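Local coordinates for C381 turret protein (Sulfolobus turreted icosahedral virus, PDB 4IND) that builds the pentameric turret of an archaeal icosahedral virus from subunits with a triple jelly-roll fold, at the interface of chains A and B. Coordinates in Å, arbitrary orientation; residue numbers count along the deposited sequence, not the author numbering. Chains: chain A/B, C381 turret protein.

Contacts 1 and 2 are two patches of one interface between neighbouring copies of the turret protein, their C-alpha centres about 20 Å apart. Both involve the first of the protein's three jelly-roll domains, and they share no residue. Strand 67-71 of chain B supplies B:Ser68 and B:Ile70 to contact 2, and the loop that follows it carries B:Asp72 and B:Glu74 to B:Glu77 into contact 1. The two patches differ in character: contact 1 is largely charged, whereas contact 2 extends a sheet from one chain to the next. The interface is not an exact two-fold, which is consistent with its repeating head to tail round the five-copy turret.

Contact 1: the interface of chains A and B. Residues chain A 19, 81, 83, 85, 117, 119, 144, 146; chain B 72, 74-77, 124, 127.
The guanidinium of A:Arg83 is held between two side chains of one chain B loop, with CG of B:Glu77 3.6 Å above one face and CB of B:Glu74 over the other, both toward the rim. Its outer end grips a carbonyl: NH1 and NH2 each lie 2.8 Å from B:Leu75 O, which sits in the guanidinium plane. NH1 approaches nearly along the C=O axis and NH2 from above the carbonyl plane. Arginine suits this place because a flat, two-pronged donor can be packed on both faces while it binds end-on. The guanidinium and B:Glu74 carboxylate planes are 79° apart, and A:Arg83 NH1 forms a salt bridge with B:Glu74 OE2 at 3.3 Å.

A:Lys85, long and bent at chi3 and chi4, can bring one amino group to both a carbonyl and an acid: NZ lies 2.8 Å from B:Asp72 O and 2.6 Å from A:Glu117 OE2. Poorly ordered A:Glu117 meets B:Glu74 tip to tip, modelled too close to be real; the lysine may ease this clustering of acids. A:Tyr119 OH hydrogen-bonds B:Gly127 N (3.0 Å), and a water joins A:Glu117 OE2 to B:Gly127 O. The carboxylate of A:Glu146, also poorly ordered, accepts B:Glu77 N almost straight (172° at H) through OE1. A:Arg83, A:Lys85 and A:Glu146 thus grip the neighbour's loop, A:Glu117 supporting the lysine, and help fix adjacent turret subunits.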
loop_
_atom_site.group_PDB
_atom_site.type_symbol
_atom_site.label_atom_id
_atom_site.label_comp_id
_atom_site.label_asym_id
_atom_site.label_seq_id
_atom_site.Cartn_x
_atom_site.Cartn_y
_atom_site.Cartn_z
ATOM N N TYR A 19 -26.366 6.517 -5.349
ATOM C CA TYR A 19 -27.309 5.701 -4.624
ATOM C C TYR A 19 -28.676 6.375 -4.605
ATOM O O TYR A 19 -28.769 7.582 -4.353
ATOM C CB TYR A 19 -26.845 5.462 -3.196
ATOM C CG TYR A 19 -27.905 4.695 -2.437
ATOM C CD1 TYR A 19 -28.030 3.319 -2.590
ATOM C CD2 TYR A 19 -28.786 5.338 -1.583
ATOM C CE1 TYR A 19 -29.007 2.602 -1.900
ATOM C CE2 TYR A 19 -29.768 4.632 -0.895
ATOM C CZ TYR A 19 -29.871 3.266 -1.053
ATOM O OH TYR A 19 -30.860 2.556 -0.390
ATOM N N LEU A 81 -20.060 -2.078 -9.663
ATOM C CA LEU A 81 -21.040 -3.100 -9.403
ATOM C C LEU A 81 -22.336 -2.352 -9.192
ATOM O O LEU A 81 -22.419 -1.456 -8.339
ATOM C CB LEU A 81 -20.704 -3.880 -8.126
ATOM C CG LEU A 81 -21.856 -4.811 -7.720
ATOM C CD1 LEU A 81 -21.791 -6.079 -8.563
ATOM C CD2 LEU A 81 -21.855 -5.126 -6.215
ATOM N N ARG A 83 -26.314 -2.631 -8.126
ATOM C CA ARG A 83 -27.365 -3.427 -7.507
ATOM C C ARG A 83 -28.686 -2.686 -7.661
ATOM O O ARG A 83 -28.801 -1.510 -7.304
ATOM C CB ARG A 83 -27.044 -3.717 -6.042
ATOM C CG ARG A 83 -25.893 -4.741 -5.849
ATOM C CD ARG A 83 -25.405 -4.752 -4.423
ATOM N NE ARG A 83 -24.783 -3.482 -4.070
ATOM C CZ ARG A 83 -24.644 -3.033 -2.828
ATOM N NH1 ARG A 83 -25.082 -3.752 -1.804
ATOM N NH2 ARG A 83 -24.068 -1.860 -2.617
ATOM N N LYS A 85 -32.521 -3.104 -6.371
ATOM C CA LYS A 85 -33.479 -3.866 -5.569
ATOM C C LYS A 85 -34.835 -3.721 -6.214
ATOM O O LYS A 85 -35.350 -2.604 -6.376
ATOM C CB LYS A 85 -33.559 -3.374 -4.116
ATOM C CG LYS A 85 -34.464 -4.282 -3.264
ATOM C CD LYS A 85 -34.654 -3.769 -1.815
ATOM C CE LYS A 85 -33.382 -3.920 -0.999
ATOM N NZ LYS A 85 -32.993 -5.338 -0.840
ATOM N N GLU A 117 -32.682 -9.088 -6.218
ATOM C CA GLU A 117 -31.525 -8.205 -6.389
ATOM C C GLU A 117 -30.970 -8.407 -7.784
ATOM O O GLU A 117 -30.448 -9.470 -8.114
ATOM C CB GLU A 117 -30.427 -8.555 -5.379
ATOM C CG GLU A 117 -30.892 -8.558 -3.943
ATOM C CD GLU A 117 -30.944 -7.165 -3.393
ATOM O OE1 GLU A 117 -30.017 -6.402 -3.717
ATOM O OE2 GLU A 117 -31.900 -6.832 -2.662
ATOM N N TYR A 119 -28.053 -7.803 -10.110
ATOM C CA TYR A 119 -26.653 -7.381 -10.081
ATOM C C TYR A 119 -26.228 -7.058 -11.493
ATOM O O TYR A 119 -26.598 -7.761 -12.436
ATOM C CB TYR A 119 -25.743 -8.502 -9.538
ATOM C CG TYR A 119 -26.069 -8.906 -8.130
ATOM C CD1 TYR A 119 -25.335 -8.423 -7.049
ATOM C CD2 TYR A 119 -27.115 -9.768 -7.876
ATOM C CE1 TYR A 119 -25.646 -8.803 -5.741
ATOM C CE2 TYR A 119 -27.422 -10.149 -6.592
ATOM C CZ TYR A 119 -26.698 -9.659 -5.529
ATOM O OH TYR A 119 -27.052 -10.062 -4.249
ATOM N N SER A 144 -28.123 1.254 -6.838
ATOM C CA SER A 144 -26.809 1.464 -6.220
ATOM C C SER A 144 -25.679 1.287 -7.236
ATOM O O SER A 144 -25.616 0.296 -7.955
ATOM C CB SER A 144 -26.606 0.507 -5.035
ATOM O OG SER A 144 -25.239 0.490 -4.600
ATOM N N GLU A 146 -21.572 1.229 -7.122
ATOM C CA GLU A 146 -20.391 1.297 -6.251
ATOM C C GLU A 146 -19.190 0.742 -6.997
ATOM O O GLU A 146 -19.310 -0.220 -7.741
ATOM C CB GLU A 146 -20.620 0.544 -4.919
ATOM C CG GLU A 146 -20.546 -0.974 -5.041
ATOM C CD GLU A 146 -20.088 -1.677 -3.745
ATOM O OE1 GLU A 146 -20.717 -1.473 -2.675
ATOM O OE2 GLU A 146 -19.111 -2.464 -3.814
ATOM N N ASP B 72 -32.300 -4.730 4.829
ATOM C CA ASP B 72 -32.028 -5.353 3.531
ATOM C C ASP B 72 -31.563 -4.342 2.474
ATOM O O ASP B 72 -31.341 -4.690 1.306
ATOM C CB ASP B 72 -33.225 -6.173 3.036
ATOM C CG ASP B 72 -34.300 -5.328 2.384
ATOM O OD1 ASP B 72 -35.005 -5.850 1.477
ATOM O OD2 ASP B 72 -34.455 -4.157 2.796
ATOM N N GLU B 74 -29.396 -1.656 0.164
ATOM C CA GLU B 74 -28.142 -1.824 -0.568
ATOM C C GLU B 74 -26.993 -1.020 0.061
ATOM O O GLU B 74 -26.433 -0.133 -0.572
ATOM C CB GLU B 74 -28.292 -1.426 -2.039
ATOM C CG GLU B 74 -29.458 -2.069 -2.767
ATOM C CD GLU B 74 -29.390 -3.579 -2.744
ATOM O OE1 GLU B 74 -30.416 -4.214 -3.056
ATOM O OE2 GLU B 74 -28.315 -4.132 -2.423
ATOM N N LEU B 75 -26.633 -1.342 1.297
ATOM C CA LEU B 75 -25.424 -0.757 1.889
ATOM C C LEU B 75 -24.212 -1.024 1.003
ATOM O O LEU B 75 -24.205 -1.964 0.194
ATOM C CB LEU B 75 -25.150 -1.373 3.257
ATOM C CG LEU B 75 -26.274 -1.332 4.278
ATOM C CD1 LEU B 75 -25.771 -1.856 5.599
ATOM C CD2 LEU B 75 -26.766 0.083 4.406
ATOM N N GLN B 76 -23.162 -0.219 1.153
ATOM C CA GLN B 76 -21.930 -0.502 0.440
ATOM C C GLN B 76 -21.504 -1.907 0.838
ATOM O O GLN B 76 -21.609 -2.274 2.002
ATOM C CB GLN B 76 -20.847 0.485 0.859
ATOM C CG GLN B 76 -19.535 0.307 0.128
ATOM C CD GLN B 76 -18.569 1.426 0.443
ATOM O OE1 GLN B 76 -17.872 1.392 1.461
ATOM N NE2 GLN B 76 -18.533 2.435 -0.421
ATOM N N GLU B 77 -21.026 -2.696 -0.111
ATOM C CA GLU B 77 -20.670 -4.078 0.227
ATOM C C GLU B 77 -19.438 -4.098 1.119
ATOM O O GLU B 77 -18.617 -3.187 1.070
ATOM C CB GLU B 77 -20.439 -4.902 -1.043
ATOM C CG GLU B 77 -21.743 -5.169 -1.799
ATOM C CD GLU B 77 -21.619 -6.277 -2.843
ATOM O OE1 GLU B 77 -20.532 -6.396 -3.458
ATOM O OE2 GLU B 77 -22.615 -7.021 -3.039
ATOM N N LYS B 124 -22.174 -7.656 4.167
ATOM C CA LYS B 124 -23.045 -7.187 3.086
ATOM C C LYS B 124 -22.497 -7.697 1.755
ATOM O O LYS B 124 -21.640 -7.066 1.147
ATOM C CB LYS B 124 -23.169 -5.642 3.055
ATOM C CG LYS B 124 -24.164 -5.162 1.997
ATOM C CD LYS B 124 -25.554 -5.697 2.350
ATOM C CE LYS B 124 -26.558 -5.588 1.198
ATOM N NZ LYS B 124 -27.867 -6.156 1.613
ATOM N N GLY B 127 -26.971 -9.893 -1.220
ATOM C CA GLY B 127 -28.282 -9.583 -0.661
ATOM C C GLY B 127 -28.545 -9.995 0.779
ATOM O O GLY B 127 -29.702 -10.068 1.200
HETATM O O HOH W 1 -31.635 -8.541 -0.098
#

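Contact 2: the interface of chains A and B. Residues chain A 49-55; chain B 6-10, 37, 68, 70, 131.
A:Asn52 has CG anti to its carbonyl carbon, and a chi2 of -76° turns the amide so that OD1 faces the backbone of B:Gln8 while ND2 points toward B:Ile70 and a water. CG of B:Phe10 sits in the crowded position between the backbone N and the carbonyl carbon (chi1 65°), which places its ring against the backbone of A:Lys54. B:Tyr131, with CG anti to its backbone N, lays its ring on A:Tyr50.

B:Gln8 N donates to A:Asn52 OD1 at 2.9 Å, in the carbonyl plane and on a lone pair, so the side-chain amide begins a ladder that the main chains continue. A:Thr53 N reaches B:Gln8 O at 2.7 Å from above the carbonyl plane, B:Phe10 N returns to A:Thr53 O, and A:Ile55 N meets B:Phe10 O at 2.8 Å, nearly along the C=O axis. Strand 52-60 of chain A and strand 9-11 of chain B therefore pair in parallel. Asparagine suits the ladder's start because its amide imitates a peptide group; A:Asn52 ND2 is hydrogen-bonded to a water 2.7 Å away, which also meets B:Ser68 OG and B:Tyr131 OH.

The B:Phe10 ring has CA of A:Lys54 3.5 Å above one face, toward the rim, and CG2 of B:Val37 over the centre of the other. A flat phenyl ring fills this slot between a neighbour's strand and its own chain. The tyrosines slide past each other in opposite directions, their planes 25° apart and centroids 4.4 Å apart, with CB of B:Tyr131 over the A:Tyr50 face. Nearby, A:Leu49 CD1 packs on B:Ile70 CG2. By carrying a sheet across the boundary and flanking the junction with a stacked tyrosine pair, the patch joins successive turret subunits.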
loop_
_atom_site.group_PDB
_atom_site.type_symbol
_atom_site.label_atom_id
_atom_site.label_comp_id
_atom_site.label_asym_id
_atom_site.label_seq_id
_atom_site.Cartn_x
_atom_site.Cartn_y
_atom_site.Cartn_z
ATOM N N LEU A 49 -39.639 -10.237 5.372
ATOM C CA LEU A 49 -38.259 -10.310 5.855
ATOM C C LEU A 49 -38.306 -10.943 7.238
ATOM O O LEU A 49 -38.814 -10.340 8.194
ATOM C CB LEU A 49 -37.620 -8.918 5.933
ATOM C CG LEU A 49 -37.367 -8.194 4.612
ATOM C CD1 LEU A 49 -36.759 -6.807 4.837
ATOM C CD2 LEU A 49 -36.487 -9.036 3.682
ATOM N N TYR A 50 -37.797 -12.167 7.343
ATOM C CA TYR A 50 -37.842 -12.910 8.603
ATOM C C TYR A 50 -39.245 -12.890 9.237
ATOM O O TYR A 50 -39.393 -12.691 10.441
ATOM C CB TYR A 50 -36.791 -12.366 9.581
ATOM C CG TYR A 50 -35.354 -12.475 9.083
ATOM C CD1 TYR A 50 -34.660 -13.683 9.131
ATOM C CD2 TYR A 50 -34.697 -11.371 8.581
ATOM C CE1 TYR A 50 -33.350 -13.781 8.684
ATOM C CE2 TYR A 50 -33.393 -11.457 8.128
ATOM C CZ TYR A 50 -32.718 -12.657 8.182
ATOM O OH TYR A 50 -31.398 -12.701 7.713
ATOM N N GLY A 51 -40.272 -13.098 8.412
ATOM C CA GLY A 51 -41.641 -13.144 8.897
ATOM C C GLY A 51 -42.298 -11.788 9.089
ATOM O O GLY A 51 -43.501 -11.714 9.352
ATOM N N ASN A 52 -41.521 -10.719 8.961
ATOM C CA ASN A 52 -42.067 -9.365 9.098
ATOM C C ASN A 52 -42.361 -8.778 7.733
ATOM O O ASN A 52 -41.711 -9.136 6.754
ATOM C CB ASN A 52 -41.081 -8.480 9.870
ATOM C CG ASN A 52 -40.832 -8.998 11.267
ATOM O OD1 ASN A 52 -41.671 -8.843 12.153
ATOM N ND2 ASN A 52 -39.690 -9.637 11.466
ATOM N N THR A 53 -43.351 -7.894 7.657
ATOM C CA THR A 53 -43.714 -7.303 6.375
ATOM C C THR A 53 -43.166 -5.887 6.224
ATOM O O THR A 53 -43.615 -4.951 6.887
ATOM C CB THR A 53 -45.223 -7.290 6.184
ATOM O OG1 THR A 53 -45.721 -8.626 6.283
ATOM C CG2 THR A 53 -45.577 -6.735 4.832
ATOM N N LYS A 54 -42.182 -5.747 5.342
ATOM C CA LYS A 54 -41.639 -4.432 5.020
ATOM C C LYS A 54 -42.598 -3.758 4.044
ATOM O O LYS A 54 -43.005 -4.359 3.055
ATOM C CB LYS A 54 -40.254 -4.573 4.386
ATOM C CG LYS A 54 -39.654 -3.261 3.870
ATOM C CD LYS A 54 -38.184 -3.439 3.446
ATOM C CE LYS A 54 -37.753 -2.318 2.520
ATOM N NZ LYS A 54 -36.262 -2.192 2.404
ATOM N N ILE A 55 -42.970 -2.516 4.327
ATOM C CA ILE A 55 -43.888 -1.799 3.459
ATOM C C ILE A 55 -43.224 -0.501 2.981
ATOM O O ILE A 55 -42.787 0.310 3.802
ATOM C CB ILE A 55 -45.188 -1.470 4.191
ATOM C CG1 ILE A 55 -45.833 -2.751 4.718
ATOM C CG2 ILE A 55 -46.154 -0.744 3.271
ATOM C CD1 ILE A 55 -47.134 -2.503 5.492
ATOM N N LEU B 6 -46.594 -13.422 15.066
ATOM C CA LEU B 6 -45.285 -12.982 15.547
ATOM C C LEU B 6 -44.664 -11.917 14.640
ATOM O O LEU B 6 -44.001 -10.994 15.120
ATOM C CB LEU B 6 -44.335 -14.174 15.695
ATOM C CG LEU B 6 -43.075 -13.910 16.524
ATOM C CD1 LEU B 6 -43.467 -13.376 17.894
ATOM C CD2 LEU B 6 -42.209 -15.162 16.655
ATOM N N GLY B 7 -44.879 -12.049 13.332
ATOM C CA GLY B 7 -44.380 -11.072 12.379
ATOM C C GLY B 7 -45.208 -9.805 12.410
ATOM O O GLY B 7 -46.400 -9.849 12.709
ATOM N N GLN B 8 -44.575 -8.678 12.100
ATOM C CA GLN B 8 -45.258 -7.395 12.062
ATOM C C GLN B 8 -44.929 -6.719 10.749
ATOM O O GLN B 8 -43.919 -7.050 10.114
ATOM C CB GLN B 8 -44.757 -6.490 13.192
ATOM C CG GLN B 8 -44.985 -7.004 14.585
ATOM C CD GLN B 8 -44.404 -6.076 15.625
ATOM O OE1 GLN B 8 -44.987 -5.041 15.944
ATOM N NE2 GLN B 8 -43.244 -6.434 16.153
ATOM N N SER B 9 -45.769 -5.772 10.350
ATOM C CA SER B 9 -45.469 -4.929 9.214
ATOM C C SER B 9 -44.691 -3.712 9.732
ATOM O O SER B 9 -44.823 -3.335 10.904
ATOM C CB SER B 9 -46.767 -4.518 8.519
ATOM O OG SER B 9 -47.518 -3.664 9.345
ATOM N N PHE B 10 -43.845 -3.139 8.882
ATOM C CA PHE B 10 -43.140 -1.918 9.232
ATOM C C PHE B 10 -42.918 -1.067 8.000
ATOM O O PHE B 10 -42.676 -1.601 6.916
ATOM C CB PHE B 10 -41.807 -2.218 9.951
ATOM C CG PHE B 10 -40.779 -2.933 9.107
ATOM C CD1 PHE B 10 -39.642 -2.264 8.651
ATOM C CD2 PHE B 10 -40.918 -4.281 8.806
ATOM C CE1 PHE B 10 -38.683 -2.923 7.894
ATOM C CE2 PHE B 10 -39.956 -4.954 8.049
ATOM C CZ PHE B 10 -38.835 -4.280 7.597
ATOM N N VAL B 37 -38.532 -2.395 13.514
ATOM C CA VAL B 37 -39.799 -3.115 13.440
ATOM C C VAL B 37 -40.426 -3.132 14.829
ATOM O O VAL B 37 -39.795 -3.564 15.799
ATOM C CB VAL B 37 -39.587 -4.564 12.966
ATOM C CG1 VAL B 37 -40.924 -5.293 12.808
ATOM C CG2 VAL B 37 -38.803 -4.585 11.655
ATOM N N SER B 68 -37.524 -5.556 16.385
ATOM C CA SER B 68 -36.429 -6.058 15.561
ATOM C C SER B 68 -35.774 -4.908 14.831
ATOM O O SER B 68 -36.404 -3.886 14.574
ATOM C CB SER B 68 -36.932 -7.043 14.517
ATOM O OG SER B 68 -37.664 -8.092 15.110
ATOM N N ILE B 70 -34.009 -4.728 11.128
ATOM C CA ILE B 70 -33.873 -5.525 9.919
ATOM C C ILE B 70 -33.377 -4.592 8.825
ATOM O O ILE B 70 -33.997 -3.556 8.582
ATOM C CB ILE B 70 -35.236 -6.112 9.486
ATOM C CG1 ILE B 70 -35.864 -6.956 10.610
ATOM C CG2 ILE B 70 -35.084 -6.911 8.201
ATOM C CD1 ILE B 70 -37.146 -7.708 10.198
ATOM N N TYR B 131 -30.375 -8.834 10.810
ATOM C CA TYR B 131 -31.533 -9.094 11.650
ATOM C C TYR B 131 -31.156 -9.292 13.104
ATOM O O TYR B 131 -30.318 -10.146 13.438
ATOM C CB TYR B 131 -32.248 -10.349 11.149
ATOM C CG TYR B 131 -33.441 -10.785 11.980
ATOM C CD1 TYR B 131 -34.661 -10.138 11.882
ATOM C CD2 TYR B 131 -33.351 -11.869 12.832
ATOM C CE1 TYR B 131 -35.757 -10.547 12.637
ATOM C CE2 TYR B 131 -34.431 -12.288 13.586
ATOM C CZ TYR B 131 -35.638 -11.630 13.483
ATOM O OH TYR B 131 -36.720 -12.036 14.237
HETATM O O HOH W 2 -38.823 -10.517 13.872
#